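Local atomic coordinates of pyruvate kinase (Toxoplasma gondii, PDB entry 3GG8), a protein that catalyses the last step of glycolysis, the transfer of phosphate from phosphoenolpyruvate to ADP to give pyruvate and ATP. Residues V55-D59 / A60-V64; Q150-K153 / P154-I158; F292-Q295 / K296-I299; F355-I358 / T359-M363. One frame throughout, in Å; residues are numbered along the deposited sequence.

Three of the four contacts belong to the eight-stranded parallel beta/alpha barrel of pyruvate kinase, and contact 2 lies in the separate domain built on a mixed beta sheet. Contacts 1 and 4 touch each other: helix 51-60 and helix 356-371 follow each other round the barrel wall, their contact centres are about 9 Å apart, and A60 CB meets V360 CG1 at 3.6 Å. Contact 3, on helix 288-305, lies on the other side of the chain's centre from contact 1, about 28 Å between centres, and faces a second subunit. Contact 2 is remote, its centre about 45 Å from that of contact 1 and about 26 Å from that of contact 3.

Contact 1: V55-D59 / A60-V64; sequences VKMID and AGMNV
K56 begins the contact through its carbonyl: K56 O receives a weak hydrogen bond from A60 N near the end of helix 51-60. M57 does more. M57 O accepts from M62 N at 2.9 Å in a nearly straight bond (N-H...O 164°), while A60 N and G61 N reach the same oxygen only weakly. Its side chain carries the packing as well, M57 CE resting 3.9 Å from M62 SD and M57 CB equally near M62 CE. M62 turns its CG away from its own backbone N (chi1 171°), and a bend at chi3 swings its methyl back toward the helix. The bonds from M62 N to M57 O and from G61 N to I58 O make a Schellman motif, with G61 at positive phi (131°); it ends the helix of the beta-alpha-beta unit (strand 39-43, helix 51-60, strand 62-68) and turns the chain toward strand 62-68. I58 O takes G61 N at 3.1 Å from above its carbonyl plane, and a water donates to both I58 O and M62 O, bridging the turn. I58 CG1 lies 4.0 Å from M62 CE. The carboxylate of D59 is engaged through OD1 in a salt bridge with R91.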
ATOM      1  N   VAL C  55     -43.460  22.418   2.794  1.00 33.65           N
ATOM      2  CA  VAL C  55     -42.895  22.405   4.138  1.00 33.94           C
ATOM      3  C   VAL C  55     -42.643  20.968   4.623  1.00 34.12           C
ATOM      4  O   VAL C  55     -41.539  20.656   5.084  1.00 34.41           O
ATOM      5  CB  VAL C  55     -43.776  23.183   5.130  1.00 33.87           C
ATOM      6  CG1 VAL C  55     -43.369  22.878   6.564  1.00 33.79           C
ATOM      7  CG2 VAL C  55     -43.678  24.667   4.852  1.00 33.16           C
ATOM      8  N   LYS C  56     -43.647  20.097   4.484  1.00 33.88           N
ATOM      9  CA  LYS C  56     -43.509  18.673   4.837  1.00 33.63           C
ATOM     10  C   LYS C  56     -42.389  17.996   4.049  1.00 33.55           C
ATOM     11  O   LYS C  56     -41.756  17.069   4.533  1.00 33.80           O
ATOM     12  CB  LYS C  56     -44.818  17.931   4.604  1.00 33.58           C
ATOM     13  CG  LYS C  56     -45.885  18.235   5.639  1.00 33.03           C
ATOM     14  CD  LYS C  56     -47.179  17.507   5.351  1.00 31.79           C
ATOM     15  CE  LYS C  56     -48.254  17.962   6.313  1.00 33.70           C
ATOM     16  NZ  LYS C  56     -49.503  17.179   6.147  1.00 35.27           N
ATOM     17  N   MET C  57     -42.149  18.477   2.837  1.00 33.16           N
ATOM     18  CA  MET C  57     -41.080  17.955   2.001  1.00 33.09           C
ATOM     19  C   MET C  57     -39.714  18.434   2.449  1.00 32.39           C
ATOM     20  O   MET C  57     -38.756  17.679   2.378  1.00 32.10           O
ATOM     21  CB  MET C  57     -41.331  18.288   0.537  1.00 32.79           C
ATOM     22  CG  MET C  57     -42.372  17.371  -0.055  1.00 34.01           C
ATOM     23  SD  MET C  57     -42.992  17.940  -1.617  1.00 34.53           S
ATOM     24  CE  MET C  57     -41.616  17.649  -2.709  1.00 33.69           C
ATOM     25  N   ILE C  58     -39.628  19.676   2.927  1.00 32.00           N
ATOM     26  CA  ILE C  58     -38.398  20.150   3.534  1.00 31.77           C
ATOM     27  C   ILE C  58     -38.028  19.247   4.718  1.00 32.58           C
ATOM     28  O   ILE C  58     -36.884  18.779   4.805  1.00 32.39           O
ATOM     29  CB  ILE C  58     -38.495  21.604   4.019  1.00 31.87           C
ATOM     30  CG1 ILE C  58     -38.665  22.569   2.843  1.00 30.69           C
ATOM     31  CG2 ILE C  58     -37.263  21.965   4.879  1.00 31.43           C
ATOM     32  CD1 ILE C  58     -39.040  23.971   3.258  1.00 31.25           C
ATOM     33  N   ASP C  59     -38.984  19.010   5.624  1.00 32.98           N
ATOM     34  CA  ASP C  59     -38.720  18.185   6.828  1.00 33.75           C
ATOM     35  C   ASP C  59     -38.292  16.783   6.422  1.00 33.42           C
ATOM     36  O   ASP C  59     -37.504  16.157   7.103  1.00 34.05           O
ATOM     37  CB  ASP C  59     -39.942  18.101   7.765  1.00 33.36           C
ATOM     38  CG  ASP C  59     -40.359  19.447   8.322  1.00 34.62           C
ATOM     39  OD1 ASP C  59     -39.522  20.380   8.350  1.00 35.99           O
ATOM     40  OD2 ASP C  59     -41.534  19.570   8.758  1.00 34.58           O
ATOM     41  N   ALA C  60     -38.800  16.322   5.285  1.00 33.79           N
ATOM     42  CA  ALA C  60     -38.555  14.966   4.804  1.00 33.66           C
ATOM     43  C   ALA C  60     -37.173  14.770   4.180  1.00 33.95           C
ATOM     44  O   ALA C  60     -36.701  13.634   4.062  1.00 34.21           O
ATOM     45  CB  ALA C  60     -39.643  14.566   3.830  1.00 33.34           C
ATOM     46  N   GLY C  61     -36.536  15.867   3.763  1.00 33.86           N
ATOM     47  CA  GLY C  61     -35.224  15.807   3.114  1.00 33.19           C
ATOM     48  C   GLY C  61     -35.025  16.578   1.814  1.00 32.81           C
ATOM     49  O   GLY C  61     -33.954  16.491   1.211  1.00 33.03           O
ATOM     50  N   MET C  62     -36.024  17.327   1.360  1.00 32.31           N
ATOM     51  CA  MET C  62     -35.862  18.119   0.122  1.00 32.42           C
ATOM     52  C   MET C  62     -34.793  19.207   0.294  1.00 32.59           C
ATOM     53  O   MET C  62     -34.873  19.990   1.234  1.00 32.74           O
ATOM     54  CB  MET C  62     -37.193  18.759  -0.308  1.00 32.51           C
ATOM     55  CG  MET C  62     -37.076  19.767  -1.461  1.00 32.25           C
ATOM     56  SD  MET C  62     -38.679  20.179  -2.164  1.00 32.83           S
ATOM     57  CE  MET C  62     -39.331  21.338  -0.940  1.00 29.23           C
ATOM     58  N   ASN C  63     -33.805  19.245  -0.611  1.00 32.84           N
ATOM     59  CA  ASN C  63     -32.766  20.273  -0.606  1.00 32.36           C
ATOM     60  C   ASN C  63     -32.808  21.157  -1.843  1.00 33.04           C
ATOM     61  O   ASN C  63     -32.333  22.295  -1.828  1.00 32.11           O
ATOM     62  CB  ASN C  63     -31.374  19.634  -0.503  1.00 32.17           C
ATOM     63  CG  ASN C  63     -31.276  18.608   0.603  1.00 31.86           C
ATOM     64  OD1 ASN C  63     -31.026  17.433   0.334  1.00 30.77           O
ATOM     65  ND2 ASN C  63     -31.448  19.044   1.859  1.00 30.58           N
ATOM     66  N   VAL C  64     -33.347  20.616  -2.934  1.00 33.68           N
ATOM     67  CA  VAL C  64     -33.370  21.341  -4.208  1.00 33.48           C
ATOM     68  C   VAL C  64     -34.749  21.205  -4.843  1.00 34.10           C
ATOM     69  O   VAL C  64     -35.330  20.110  -4.837  1.00 33.09           O
ATOM     70  CB  VAL C  64     -32.294  20.808  -5.206  1.00 33.63           C
ATOM     71  CG1 VAL C  64     -32.315  21.599  -6.529  1.00 32.02           C
ATOM     72  CG2 VAL C  64     -30.865  20.808  -4.562  1.00 33.74           C
TER
HETATM   73  O   HOH W   1     -34.591  19.472   3.821  1.00 35.67           O

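Contact 2: Q150-K153 / P154-I158; sequences QSVK and PGNTI
N156 folds its side chain back over the turn and presents OD1 to K153 N, which it accepts at 2.7 Å. The donor lies in the plane of the amide carbonyl and on a lone pair of OD1, with an N-H...O angle of 150°. N156 OD1 also accepts a hydrogen bond from a water at 3.0 Å, and that water also donates to S151 O, so the carbonyl two residues before K153 is joined to the turn through solvent. In the other direction N156 N donates to K153 O at 3.0 Å, the bond that closes the turn. N156 thus gives its backbone N-H to K153 and receives K153's N-H on its side chain, two bonds that fix both residues across the turn. S151 OG is engaged elsewhere, with A147 O and Y145 OH. Beneath the polar layer, V152 CG2 lies 3.9 Å from N156 CB and 4.0 Å from I158 CG1, the V152 and I158 side chains meeting at about a right angle. P154 and G155 occupy the corners of a type II beta turn, the glycine at positive phi (104°), a turn that leads the chain into strand 157-160 alongside strand 165-172 in the mixed sheet.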
ATOM      1  N   GLN C 150     -31.105  13.521 -43.610  1.00 35.05           N
ATOM      2  CA  GLN C 150     -29.701  13.913 -43.689  1.00 35.50           C
ATOM      3  C   GLN C 150     -28.951  13.681 -42.358  1.00 35.93           C
ATOM      4  O   GLN C 150     -27.838  14.170 -42.169  1.00 36.63           O
ATOM      5  CB  GLN C 150     -29.602  15.387 -44.108  1.00 35.56           C
ATOM      6  CG  GLN C 150     -30.021  15.672 -45.577  1.00 35.55           C
ATOM      7  CD  GLN C 150     -31.530  15.843 -45.755  1.00 34.87           C
ATOM      8  OE1 GLN C 150     -32.180  16.550 -44.988  1.00 33.59           O
ATOM      9  NE2 GLN C 150     -32.084  15.202 -46.787  1.00 34.67           N
ATOM     10  N   SER C 151     -29.562  12.939 -41.442  1.00 35.54           N
ATOM     11  CA  SER C 151     -28.956  12.657 -40.146  1.00 35.41           C
ATOM     12  C   SER C 151     -28.813  11.151 -39.978  1.00 35.28           C
ATOM     13  O   SER C 151     -27.820  10.639 -39.460  1.00 35.08           O
ATOM     14  CB  SER C 151     -29.824  13.230 -39.019  1.00 35.31           C
ATOM     15  OG  SER C 151     -30.062  14.620 -39.206  1.00 35.35           O
ATOM     16  N   VAL C 152     -29.837  10.460 -40.447  1.00 35.53           N
ATOM     17  CA  VAL C 152     -29.980   9.021 -40.356  1.00 35.44           C
ATOM     18  C   VAL C 152     -29.455   8.378 -41.654  1.00 36.01           C
ATOM     19  O   VAL C 152     -29.481   9.006 -42.725  1.00 35.99           O
ATOM     20  CB  VAL C 152     -31.482   8.713 -39.999  1.00 35.46           C
ATOM     21  CG1 VAL C 152     -32.199   7.958 -41.074  1.00 34.42           C
ATOM     22  CG2 VAL C 152     -31.616   8.085 -38.624  1.00 34.15           C
ATOM     23  N   LYS C 153     -28.917   7.162 -41.544  1.00 36.43           N
ATOM     24  CA  LYS C 153     -28.416   6.403 -42.699  1.00 37.40           C
ATOM     25  C   LYS C 153     -28.945   4.973 -42.628  1.00 37.03           C
ATOM     26  O   LYS C 153     -29.343   4.532 -41.549  1.00 37.30           O
ATOM     27  CB  LYS C 153     -26.877   6.385 -42.729  1.00 37.58           C
ATOM     28  CG  LYS C 153     -26.218   7.766 -42.850  1.00 38.91           C
ATOM     29  CD  LYS C 153     -24.733   7.665 -43.201  1.00 39.52           C
ATOM     30  CE  LYS C 153     -23.899   8.718 -42.446  1.00 43.64           C
ATOM     31  NZ  LYS C 153     -24.432  10.127 -42.548  1.00 45.50           N
ATOM     32  N   PRO C 154     -28.962   4.241 -43.769  1.00 36.76           N
ATOM     33  CA  PRO C 154     -29.362   2.826 -43.736  1.00 36.38           C
ATOM     34  C   PRO C 154     -28.665   2.048 -42.609  1.00 36.23           C
ATOM     35  O   PRO C 154     -27.448   2.128 -42.460  1.00 36.24           O
ATOM     36  CB  PRO C 154     -28.899   2.305 -45.101  1.00 36.50           C
ATOM     37  CG  PRO C 154     -28.989   3.495 -46.006  1.00 36.11           C
ATOM     38  CD  PRO C 154     -28.631   4.686 -45.142  1.00 36.68           C
ATOM     39  N   GLY C 155     -29.429   1.313 -41.813  1.00 35.78           N
ATOM     40  CA  GLY C 155     -28.837   0.515 -40.749  1.00 35.88           C
ATOM     41  C   GLY C 155     -29.040   1.142 -39.389  1.00 35.85           C
ATOM     42  O   GLY C 155     -29.051   0.433 -38.371  1.00 36.24           O
ATOM     43  N   ASN C 156     -29.203   2.468 -39.380  1.00 35.57           N
ATOM     44  CA  ASN C 156     -29.556   3.229 -38.178  1.00 35.32           C
ATOM     45  C   ASN C 156     -30.886   2.778 -37.572  1.00 35.19           C
ATOM     46  O   ASN C 156     -31.791   2.349 -38.281  1.00 35.19           O
ATOM     47  CB  ASN C 156     -29.658   4.733 -38.479  1.00 35.19           C
ATOM     48  CG  ASN C 156     -28.331   5.466 -38.347  1.00 36.37           C
ATOM     49  OD1 ASN C 156     -27.868   6.105 -39.299  1.00 38.01           O
ATOM     50  ND2 ASN C 156     -27.716   5.388 -37.174  1.00 35.79           N
ATOM     51  N   THR C 157     -31.007   2.917 -36.260  1.00 34.77           N
ATOM     52  CA  THR C 157     -32.246   2.609 -35.573  1.00 34.79           C
ATOM     53  C   THR C 157     -32.968   3.896 -35.161  1.00 34.28           C
ATOM     54  O   THR C 157     -32.335   4.834 -34.678  1.00 34.36           O
ATOM     55  CB  THR C 157     -31.971   1.705 -34.353  1.00 34.71           C
ATOM     56  OG1 THR C 157     -31.514   0.427 -34.815  1.00 36.11           O
ATOM     57  CG2 THR C 157     -33.225   1.518 -33.522  1.00 34.97           C
ATOM     58  N   ILE C 158     -34.280   3.949 -35.382  1.00 34.10           N
ATOM     59  CA  ILE C 158     -35.106   5.037 -34.848  1.00 34.10           C
ATOM     60  C   ILE C 158     -36.136   4.483 -33.866  1.00 34.57           C
ATOM     61  O   ILE C 158     -36.888   3.556 -34.204  1.00 34.71           O
ATOM     62  CB  ILE C 158     -35.865   5.827 -35.953  1.00 33.91           C
ATOM     63  CG1 ILE C 158     -34.913   6.448 -36.967  1.00 33.86           C
ATOM     64  CG2 ILE C 158     -36.742   6.918 -35.334  1.00 34.22           C
ATOM     65  CD1 ILE C 158     -35.646   6.971 -38.201  1.00 32.86           C
TER
HETATM   66  O   HOH W   2     -25.887   8.351 -39.311  1.00 36.10           O

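Contact 3: F292-Q295 / K296-I299; sequences FLAQ and KMMI
Helix 288-305, one of the helices around the beta/alpha barrel, is continuous through this contact, and four successive i to i+4 bonds run along it. K296 N gives to F292 O at 3.1 Å, and M297 N, M298 N and I299 N follow in turn to L293 O, A294 O and Q295 O. Q295 and I299 make the closest side-chain meeting: the two chains run side by side in the same direction, with Q295 CG 3.6 Å from I299 CD1. Q295 has CG opposite its backbone N (chi1 163°) and continues extended, which carries the amide past the isoleucine tip; Q295 NE2 passes 4.0 Å from I299 CD1. That amide is held at both ends, OE1 by R279 and NE2 by D339, while K296 NZ forms a salt bridge to D339 as well. One carboxylate therefore ties together two neighbouring residues of the helix. Around the turn from there, the methyl of M298 folds back through a bend at chi3 (-70°), placing CE 3.5 Å from A294 O and 4.2 Å from A294 CB. M297 CE also turns back, reaching A294 CA at 4.0 Å. Inward, I299 and M298 pack on I277 of strand 275-278, and Q295 and I299 on T311 of strand 309-312. A294 and M298 meet L262 of helix 259-263, Q295 meets A336 of helix 327-339, and F292, L293, K296 and M297 pack against a second subunit.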
ATOM      1  N   PHE C 292     -25.887   1.431 -17.504  1.00 36.68           N
ATOM      2  CA  PHE C 292     -25.420   1.329 -16.133  1.00 36.56           C
ATOM      3  C   PHE C 292     -23.898   1.582 -16.072  1.00 36.11           C
ATOM      4  O   PHE C 292     -23.413   2.218 -15.130  1.00 35.46           O
ATOM      5  CB  PHE C 292     -25.817  -0.012 -15.528  1.00 37.33           C
ATOM      6  CG  PHE C 292     -24.913  -1.121 -15.907  1.00 37.35           C
ATOM      7  CD1 PHE C 292     -23.748  -1.353 -15.183  1.00 39.23           C
ATOM      8  CD2 PHE C 292     -25.209  -1.931 -16.989  1.00 39.96           C
ATOM      9  CE1 PHE C 292     -22.878  -2.370 -15.543  1.00 39.43           C
ATOM     10  CE2 PHE C 292     -24.339  -2.971 -17.364  1.00 40.63           C
ATOM     11  CZ  PHE C 292     -23.177  -3.186 -16.637  1.00 40.10           C
ATOM     12  N   LEU C 293     -23.170   1.099 -17.085  1.00 35.35           N
ATOM     13  CA  LEU C 293     -21.734   1.390 -17.248  1.00 35.20           C
ATOM     14  C   LEU C 293     -21.463   2.898 -17.392  1.00 34.93           C
ATOM     15  O   LEU C 293     -20.633   3.465 -16.666  1.00 34.75           O
ATOM     16  CB  LEU C 293     -21.167   0.652 -18.464  1.00 35.66           C
ATOM     17  CG  LEU C 293     -20.877  -0.842 -18.364  1.00 36.71           C
ATOM     18  CD1 LEU C 293     -20.541  -1.395 -19.743  1.00 37.62           C
ATOM     19  CD2 LEU C 293     -19.737  -1.145 -17.379  1.00 37.75           C
ATOM     20  N   ALA C 294     -22.175   3.538 -18.322  1.00 34.40           N
ATOM     21  CA  ALA C 294     -22.119   4.990 -18.509  1.00 34.00           C
ATOM     22  C   ALA C 294     -22.387   5.764 -17.214  1.00 34.18           C
ATOM     23  O   ALA C 294     -21.642   6.692 -16.888  1.00 34.15           O
ATOM     24  CB  ALA C 294     -23.076   5.427 -19.613  1.00 33.10           C
ATOM     25  N   GLN C 295     -23.431   5.388 -16.472  1.00 34.55           N
ATOM     26  CA  GLN C 295     -23.743   6.075 -15.203  1.00 35.06           C
ATOM     27  C   GLN C 295     -22.532   6.024 -14.268  1.00 35.86           C
ATOM     28  O   GLN C 295     -22.080   7.066 -13.769  1.00 35.94           O
ATOM     29  CB  GLN C 295     -24.965   5.448 -14.505  1.00 35.11           C
ATOM     30  CG  GLN C 295     -25.096   5.822 -13.024  1.00 33.64           C
ATOM     31  CD  GLN C 295     -26.371   5.330 -12.395  1.00 34.13           C
ATOM     32  OE1 GLN C 295     -27.433   5.339 -13.029  1.00 34.29           O
ATOM     33  NE2 GLN C 295     -26.288   4.904 -11.132  1.00 29.52           N
ATOM     34  N   LYS C 296     -22.022   4.808 -14.049  1.00 36.03           N
ATOM     35  CA  LYS C 296     -20.887   4.548 -13.175  1.00 37.09           C
ATOM     36  C   LYS C 296     -19.680   5.375 -13.539  1.00 37.12           C
ATOM     37  O   LYS C 296     -19.046   5.970 -12.663  1.00 37.31           O
ATOM     38  CB  LYS C 296     -20.478   3.073 -13.249  1.00 36.66           C
ATOM     39  CG  LYS C 296     -21.146   2.221 -12.214  1.00 37.99           C
ATOM     40  CD  LYS C 296     -20.602   0.766 -12.223  1.00 38.67           C
ATOM     41  CE  LYS C 296     -20.860   0.081 -10.862  1.00 41.88           C
ATOM     42  NZ  LYS C 296     -22.309   0.173 -10.409  1.00 41.91           N
ATOM     43  N   MET C 297     -19.364   5.369 -14.834  1.00 37.04           N
ATOM     44  CA  MET C 297     -18.250   6.113 -15.402  1.00 37.27           C
ATOM     45  C   MET C 297     -18.408   7.611 -15.204  1.00 36.60           C
ATOM     46  O   MET C 297     -17.450   8.280 -14.844  1.00 36.56           O
ATOM     47  CB  MET C 297     -18.077   5.753 -16.892  1.00 37.71           C
ATOM     48  CG  MET C 297     -17.145   6.651 -17.751  0.50 38.87           C
ATOM     49  SD  MET C 297     -17.937   7.950 -18.764  0.50 42.76           S
ATOM     50  CE  MET C 297     -18.997   7.040 -19.880  0.50 42.13           C
ATOM     51  N   MET C 298     -19.608   8.129 -15.435  1.00 36.46           N
ATOM     52  CA  MET C 298     -19.854   9.569 -15.347  1.00 36.02           C
ATOM     53  C   MET C 298     -19.849  10.075 -13.908  1.00 35.96           C
ATOM     54  O   MET C 298     -19.479  11.227 -13.649  1.00 35.54           O
ATOM     55  CB  MET C 298     -21.171   9.936 -16.020  1.00 36.01           C
ATOM     56  CG  MET C 298     -21.083  10.050 -17.540  1.00 36.41           C
ATOM     57  SD  MET C 298     -22.612  10.663 -18.279  1.00 36.60           S
ATOM     58  CE  MET C 298     -23.684   9.236 -18.020  1.00 38.75           C
ATOM     59  N   ILE C 299     -20.289   9.224 -12.984  1.00 35.88           N
ATOM     60  CA  ILE C 299     -20.299   9.568 -11.564  1.00 35.91           C
ATOM     61  C   ILE C 299     -18.847   9.587 -11.076  1.00 35.91           C
ATOM     62  O   ILE C 299     -18.426  10.528 -10.404  1.00 36.35           O
ATOM     63  CB  ILE C 299     -21.212   8.613 -10.726  1.00 35.90           C
ATOM     64  CG1 ILE C 299     -22.693   8.927 -10.982  1.00 35.83           C
ATOM     65  CG2 ILE C 299     -20.936   8.753  -9.242  1.00 36.78           C
ATOM     66  CD1 ILE C 299     -23.678   7.900 -10.412  1.00 34.92           C
TER

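Contact 4: F355-I358 / T359-M363; sequences FPVI and TVETM
T359 binds F355 O twice, through OG1 at 2.5 Å and through its backbone N at 2.8 Å. The hydroxyl comes from above the carbonyl plane, 43° out of it, whereas the N-H lies closer to that plane, so two donors from one residue share the oxygen. T359 OG1 stands beside its own backbone N (chi1 -51°), which turns the hydroxyl back toward the preceding turn. A water donates to T359 OG1 and accepts from F355 N, extending the link to the N-cap residue. One turn on, T362 repeats the pattern: its N and OG1 both donate to I358 O, at 3.0 and 2.6 Å, from opposite faces of the carbonyl plane. Between these pairs, V360 N bonds to P356 O, and E361 N to V357 O at 2.9 Å. Side-chain carbons also pack close on backbone carbonyls: E361 CG lies 3.1 Å from V357 O, and V360 CG2 approaches P356 O. A looser contact between side chains sets I358 CG2 4.0 Å from T362 OG1. Farther out, T359 and T362 lean on M319, T359 and V360 on L346 of strand 343-346, and V360 and E361 on A60 of helix 51-60, so the helix touches both a barrel strand and helix 51-60. Both buried threonine hydroxyls find acceptors in the local backbone, on F355 O at the N-cap and I358 O in the helix; each of these oxygens accepts from both the N-H and the hydroxyl of one threonine, which fixes the rotation of its side chain.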
ATOM      1  N   PHE C 355     -48.153  10.408  -3.473  1.00 34.44           N
ATOM      2  CA  PHE C 355     -47.429  10.389  -2.201  1.00 34.23           C
ATOM      3  C   PHE C 355     -46.128  11.214  -2.250  1.00 33.76           C
ATOM      4  O   PHE C 355     -45.044  10.678  -2.026  1.00 32.79           O
ATOM      5  CB  PHE C 355     -47.148   8.932  -1.776  1.00 34.42           C
ATOM      6  CG  PHE C 355     -48.374   8.056  -1.764  1.00 35.08           C
ATOM      7  CD1 PHE C 355     -49.226   8.029  -0.644  1.00 35.33           C
ATOM      8  CD2 PHE C 355     -48.694   7.265  -2.874  1.00 34.31           C
ATOM      9  CE1 PHE C 355     -50.382   7.215  -0.628  1.00 33.91           C
ATOM     10  CE2 PHE C 355     -49.840   6.438  -2.866  1.00 34.98           C
ATOM     11  CZ  PHE C 355     -50.687   6.421  -1.740  1.00 34.56           C
ATOM     12  N   PRO C 356     -46.232  12.531  -2.541  1.00 33.33           N
ATOM     13  CA  PRO C 356     -44.994  13.299  -2.666  1.00 33.26           C
ATOM     14  C   PRO C 356     -44.098  13.276  -1.415  1.00 33.81           C
ATOM     15  O   PRO C 356     -42.892  13.065  -1.562  1.00 34.25           O
ATOM     16  CB  PRO C 356     -45.467  14.729  -2.984  1.00 33.21           C
ATOM     17  CG  PRO C 356     -46.920  14.769  -2.663  1.00 32.73           C
ATOM     18  CD  PRO C 356     -47.429  13.357  -2.782  1.00 33.09           C
ATOM     19  N   VAL C 357     -44.654  13.491  -0.218  1.00 33.23           N
ATOM     20  CA  VAL C 357     -43.803  13.601   0.971  1.00 33.21           C
ATOM     21  C   VAL C 357     -43.317  12.230   1.431  1.00 33.21           C
ATOM     22  O   VAL C 357     -42.148  12.087   1.796  1.00 32.81           O
ATOM     23  CB  VAL C 357     -44.377  14.497   2.144  1.00 32.91           C
ATOM     24  CG1 VAL C 357     -45.612  15.271   1.725  1.00 32.08           C
ATOM     25  CG2 VAL C 357     -44.624  13.689   3.398  1.00 33.80           C
ATOM     26  N   ILE C 358     -44.205  11.230   1.373  1.00 33.60           N
ATOM     27  CA  ILE C 358     -43.832   9.838   1.607  1.00 33.62           C
ATOM     28  C   ILE C 358     -42.716   9.374   0.658  1.00 34.00           C
ATOM     29  O   ILE C 358     -41.832   8.616   1.064  1.00 34.10           O
ATOM     30  CB  ILE C 358     -45.070   8.884   1.585  1.00 33.99           C
ATOM     31  CG1 ILE C 358     -45.935   9.138   2.827  1.00 34.04           C
ATOM     32  CG2 ILE C 358     -44.634   7.417   1.546  1.00 32.31           C
ATOM     33  CD1 ILE C 358     -47.081   8.149   3.047  1.00 34.30           C
ATOM     34  N   THR C 359     -42.742   9.838  -0.590  1.00 33.70           N
ATOM     35  CA  THR C 359     -41.689   9.497  -1.533  1.00 33.75           C
ATOM     36  C   THR C 359     -40.352  10.122  -1.098  1.00 34.02           C
ATOM     37  O   THR C 359     -39.308   9.477  -1.197  1.00 34.37           O
ATOM     38  CB  THR C 359     -42.055   9.869  -2.996  1.00 33.67           C
ATOM     39  OG1 THR C 359     -43.347   9.333  -3.320  1.00 32.63           O
ATOM     40  CG2 THR C 359     -41.030   9.296  -3.979  1.00 33.24           C
ATOM     41  N   VAL C 360     -40.388  11.358  -0.600  1.00 33.45           N
ATOM     42  CA  VAL C 360     -39.161  12.023  -0.145  1.00 33.42           C
ATOM     43  C   VAL C 360     -38.575  11.346   1.092  1.00 33.48           C
ATOM     44  O   VAL C 360     -37.360  11.181   1.194  1.00 33.60           O
ATOM     45  CB  VAL C 360     -39.354  13.540   0.150  1.00 32.95           C
ATOM     46  CG1 VAL C 360     -38.064  14.158   0.639  1.00 32.50           C
ATOM     47  CG2 VAL C 360     -39.824  14.270  -1.066  1.00 32.44           C
ATOM     48  N   GLU C 361     -39.432  10.971   2.035  1.00 33.72           N
ATOM     49  CA  GLU C 361     -38.987  10.233   3.223  1.00 34.27           C
ATOM     50  C   GLU C 361     -38.366   8.891   2.839  1.00 34.18           C
ATOM     51  O   GLU C 361     -37.379   8.461   3.439  1.00 34.88           O
ATOM     52  CB  GLU C 361     -40.154   9.965   4.189  1.00 34.16           C
ATOM     53  CG  GLU C 361     -41.034  11.164   4.512  1.00 35.36           C
ATOM     54  CD  GLU C 361     -42.032  10.873   5.625  1.00 35.26           C
ATOM     55  OE1 GLU C 361     -42.149  11.715   6.553  1.00 37.18           O
ATOM     56  OE2 GLU C 361     -42.695   9.812   5.578  1.00 34.44           O
ATOM     57  N   THR C 362     -38.969   8.224   1.864  1.00 34.13           N
ATOM     58  CA  THR C 362     -38.532   6.900   1.423  1.00 34.47           C
ATOM     59  C   THR C 362     -37.140   6.967   0.790  1.00 35.32           C
ATOM     60  O   THR C 362     -36.269   6.137   1.087  1.00 36.11           O
ATOM     61  CB  THR C 362     -39.576   6.262   0.469  1.00 34.08           C
ATOM     62  OG1 THR C 362     -40.829   6.177   1.153  1.00 32.49           O
ATOM     63  CG2 THR C 362     -39.156   4.879  -0.004  1.00 33.31           C
ATOM     64  N   MET C 363     -36.919   7.963  -0.052  1.00 35.34           N
ATOM     65  CA  MET C 363     -35.610   8.131  -0.653  1.00 36.38           C
ATOM     66  C   MET C 363     -34.546   8.506   0.364  1.00 35.57           C
ATOM     67  O   MET C 363     -33.402   8.114   0.200  1.00 35.71           O
ATOM     68  CB  MET C 363     -35.623   9.155  -1.797  1.00 35.91           C
ATOM     69  CG  MET C 363     -34.466   8.893  -2.775  1.00 36.21           C
ATOM     70  SD  MET C 363     -34.789   9.492  -4.428  1.00 40.19           S
ATOM     71  CE  MET C 363     -34.763  11.238  -4.067  1.00 34.31           C
TER
HETATM   72  O   HOH W   3     -45.838  10.037  -5.203  1.00 35.68           O